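Local atomic coordinates of Rab GDP dissociation inhibitor alpha (Naegleria fowleri, PDB entry 6C87), a protein that probably binds prenylated, GDP-bound Rab GTPases, slowing their release of GDP and extracting them from membranes for recycling. Residues 152-156 and 180-186. Residues are numbered along the deposited sequence; the frame is centred on the assembly and turned at random.
Sequences LVSYL and IYKYYGV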
loop_
_atom_site.group_PDB
_atom_site.type_symbol
_atom_site.label_atom_id
_atom_site.label_comp_id
_atom_site.label_asym_id
_atom_site.label_seq_id
_atom_site.Cartn_x
_atom_site.Cartn_y
_atom_site.Cartn_z
ATOM N N LEU A 152 -20.120 4.606 -27.776
ATOM C CA LEU A 152 -18.936 4.107 -27.087
ATOM C C LEU A 152 -18.553 5.019 -25.929
ATOM O O LEU A 152 -18.308 4.549 -24.812
ATOM C CB LEU A 152 -17.767 3.965 -28.069
ATOM C CG LEU A 152 -16.371 3.899 -27.428
ATOM C CD1 LEU A 152 -16.189 2.629 -26.608
ATOM C CD2 LEU A 152 -15.276 4.016 -28.484
ATOM N N VAL A 153 -18.512 6.332 -26.171
ATOM C CA VAL A 153 -18.081 7.256 -25.128
ATOM C C VAL A 153 -19.130 7.352 -24.033
ATOM O O VAL A 153 -18.790 7.492 -22.850
ATOM C CB VAL A 153 -17.740 8.632 -25.733
ATOM C CG1 VAL A 153 -17.534 9.677 -24.637
ATOM C CG2 VAL A 153 -16.494 8.525 -26.606
ATOM N N SER A 154 -20.415 7.272 -24.397
ATOM C CA SER A 154 -21.467 7.223 -23.384
ATOM C C SER A 154 -21.283 6.025 -22.462
ATOM O O SER A 154 -21.446 6.136 -21.241
ATOM C CB SER A 154 -22.841 7.182 -24.052
ATOM O OG SER A 154 -23.502 8.433 -23.958
ATOM N N TYR A 155 -20.950 4.865 -23.033
ATOM C CA TYR A 155 -20.744 3.667 -22.224
ATOM C C TYR A 155 -19.562 3.819 -21.274
ATOM O O TYR A 155 -19.632 3.386 -20.119
ATOM C CB TYR A 155 -20.560 2.442 -23.126
ATOM C CG TYR A 155 -19.958 1.245 -22.415
ATOM C CD1 TYR A 155 -20.685 0.518 -21.475
ATOM C CD2 TYR A 155 -18.658 0.832 -22.701
ATOM C CE1 TYR A 155 -20.127 -0.572 -20.825
ATOM C CE2 TYR A 155 -18.095 -0.259 -22.060
ATOM C CZ TYR A 155 -18.832 -0.955 -21.126
ATOM O OH TYR A 155 -18.273 -2.038 -20.496
ATOM N N LEU A 156 -18.465 4.425 -21.741
ATOM C CA LEU A 156 -17.267 4.518 -20.907
ATOM C C LEU A 156 -17.461 5.493 -19.750
ATOM O O LEU A 156 -17.031 5.215 -18.625
ATOM C CB LEU A 156 -16.057 4.908 -21.758
ATOM C CG LEU A 156 -15.696 3.887 -22.843
ATOM C CD1 LEU A 156 -14.615 4.417 -23.775
ATOM C CD2 LEU A 156 -15.290 2.551 -22.233
ATOM N N ILE A 180 -13.685 -3.593 -26.505
ATOM C CA ILE A 180 -14.725 -2.571 -26.427
ATOM C C ILE A 180 -14.804 -1.771 -27.723
ATOM O O ILE A 180 -15.899 -1.466 -28.214
ATOM C CB ILE A 180 -14.474 -1.657 -25.216
ATOM C CG1 ILE A 180 -14.336 -2.497 -23.945
ATOM C CG2 ILE A 180 -15.584 -0.637 -25.079
ATOM C CD1 ILE A 180 -14.309 -1.683 -22.688
ATOM N N TYR A 181 -13.651 -1.430 -28.303
ATOM C CA TYR A 181 -13.642 -0.693 -29.564
ATOM C C TYR A 181 -14.341 -1.483 -30.661
ATOM O O TYR A 181 -15.252 -0.976 -31.328
ATOM C CB TYR A 181 -12.205 -0.388 -29.985
ATOM C CG TYR A 181 -11.534 0.749 -29.252
ATOM C CD1 TYR A 181 -12.262 1.829 -28.768
ATOM C CD2 TYR A 181 -10.159 0.740 -29.053
ATOM C CE1 TYR A 181 -11.633 2.868 -28.102
ATOM C CE2 TYR A 181 -9.527 1.764 -28.392
ATOM C CZ TYR A 181 -10.263 2.827 -27.918
ATOM O OH TYR A 181 -9.609 3.843 -27.262
ATOM N N LYS A 182 -13.924 -2.741 -30.851
ATOM C CA LYS A 182 -14.467 -3.568 -31.924
ATOM C C LYS A 182 -15.952 -3.834 -31.736
ATOM O O LYS A 182 -16.684 -3.974 -32.723
ATOM C CB LYS A 182 -13.698 -4.888 -32.013
ATOM N N TYR A 183 -16.417 -3.900 -30.486
ATOM C CA TYR A 183 -17.836 -4.137 -30.232
ATOM C C TYR A 183 -18.678 -2.956 -30.705
ATOM O O TYR A 183 -19.784 -3.142 -31.224
ATOM C CB TYR A 183 -18.063 -4.424 -28.746
ATOM C CG TYR A 183 -19.510 -4.659 -28.374
ATOM C CD1 TYR A 183 -20.217 -5.729 -28.910
ATOM C CD2 TYR A 183 -20.162 -3.831 -27.468
ATOM C CE1 TYR A 183 -21.539 -5.955 -28.573
ATOM C CE2 TYR A 183 -21.485 -4.052 -27.122
ATOM C CZ TYR A 183 -22.169 -5.116 -27.677
ATOM O OH TYR A 183 -23.487 -5.344 -27.337
ATOM N N TYR A 184 -18.179 -1.735 -30.519
ATOM C CA TYR A 184 -18.874 -0.531 -30.956
ATOM C C TYR A 184 -18.602 -0.155 -32.408
ATOM O O TYR A 184 -19.200 0.807 -32.903
ATOM C CB TYR A 184 -18.524 0.633 -30.028
ATOM C CG TYR A 184 -19.255 0.504 -28.727
ATOM C CD1 TYR A 184 -20.536 1.013 -28.586
ATOM C CD2 TYR A 184 -18.693 -0.167 -27.655
ATOM C CE1 TYR A 184 -21.224 0.883 -27.410
ATOM C CE2 TYR A 184 -19.376 -0.304 -26.469
ATOM C CZ TYR A 184 -20.645 0.222 -26.353
ATOM O OH TYR A 184 -21.345 0.092 -25.175
ATOM N N GLY A 185 -17.707 -0.865 -33.090
ATOM C CA GLY A 185 -17.487 -0.630 -34.505
ATOM C C GLY A 185 -16.866 0.704 -34.841
ATOM O O GLY A 185 -17.180 1.278 -35.887
ATOM N N VAL A 186 -15.996 1.221 -33.978
ATOM C CA VAL A 186 -15.286 2.466 -34.237
ATOM C C VAL A 186 -14.015 2.157 -35.021
ATOM O O VAL A 186 -13.467 1.052 -34.946
ATOM C CB VAL A 186 -14.980 3.215 -32.921
ATOM C CG1 VAL A 186 -16.266 3.712 -32.278
ATOM C CG2 VAL A 186 -14.217 2.310 -31.953
#
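Leu152 meets the 180-186 segment with both its backbone and its side chain. Its CA lies over one face of the Tyr184 ring, a CH-pi contact 3.9 Å from the centroid, while its CB packs on Tyr184 CG. Leu152 CG stands anti to the backbone N (chi1 161°), which carries the branch toward the 180-186 segment, where its methyls find different partners: CD1 meets Ile180 CG2 at 3.7 Å, whereas CD2 reaches the edge of the Tyr181 ring, 3.7 Å from CD1 of that tyrosine, and also touches Val186 CG1. Thr190 and Leu194 of helix 188-198 add to the packing around this leucine. One turn on, Tyr155 receives the end of Tyr184. The two rings are near parallel, at 27°, but slid so far that they barely overlap, and Tyr184 OH comes against Tyr155 CB instead. Farther out, Tyr155 CE2 rests on Ile180 CG2 at 3.9 Å, and its hydroxyl is hydrogen-bonded to His167 O. Leu156 closes the row, its CD2 4.3 Å from Ile180 CG2. With no hydrogen bond between the segments, apolar and aromatic packing joins helices 143-157 and 177-184; the axes of segments 152-156 and 180-184 run at 136° to each other, consistent with the packing of the helical domain found in the GDI family.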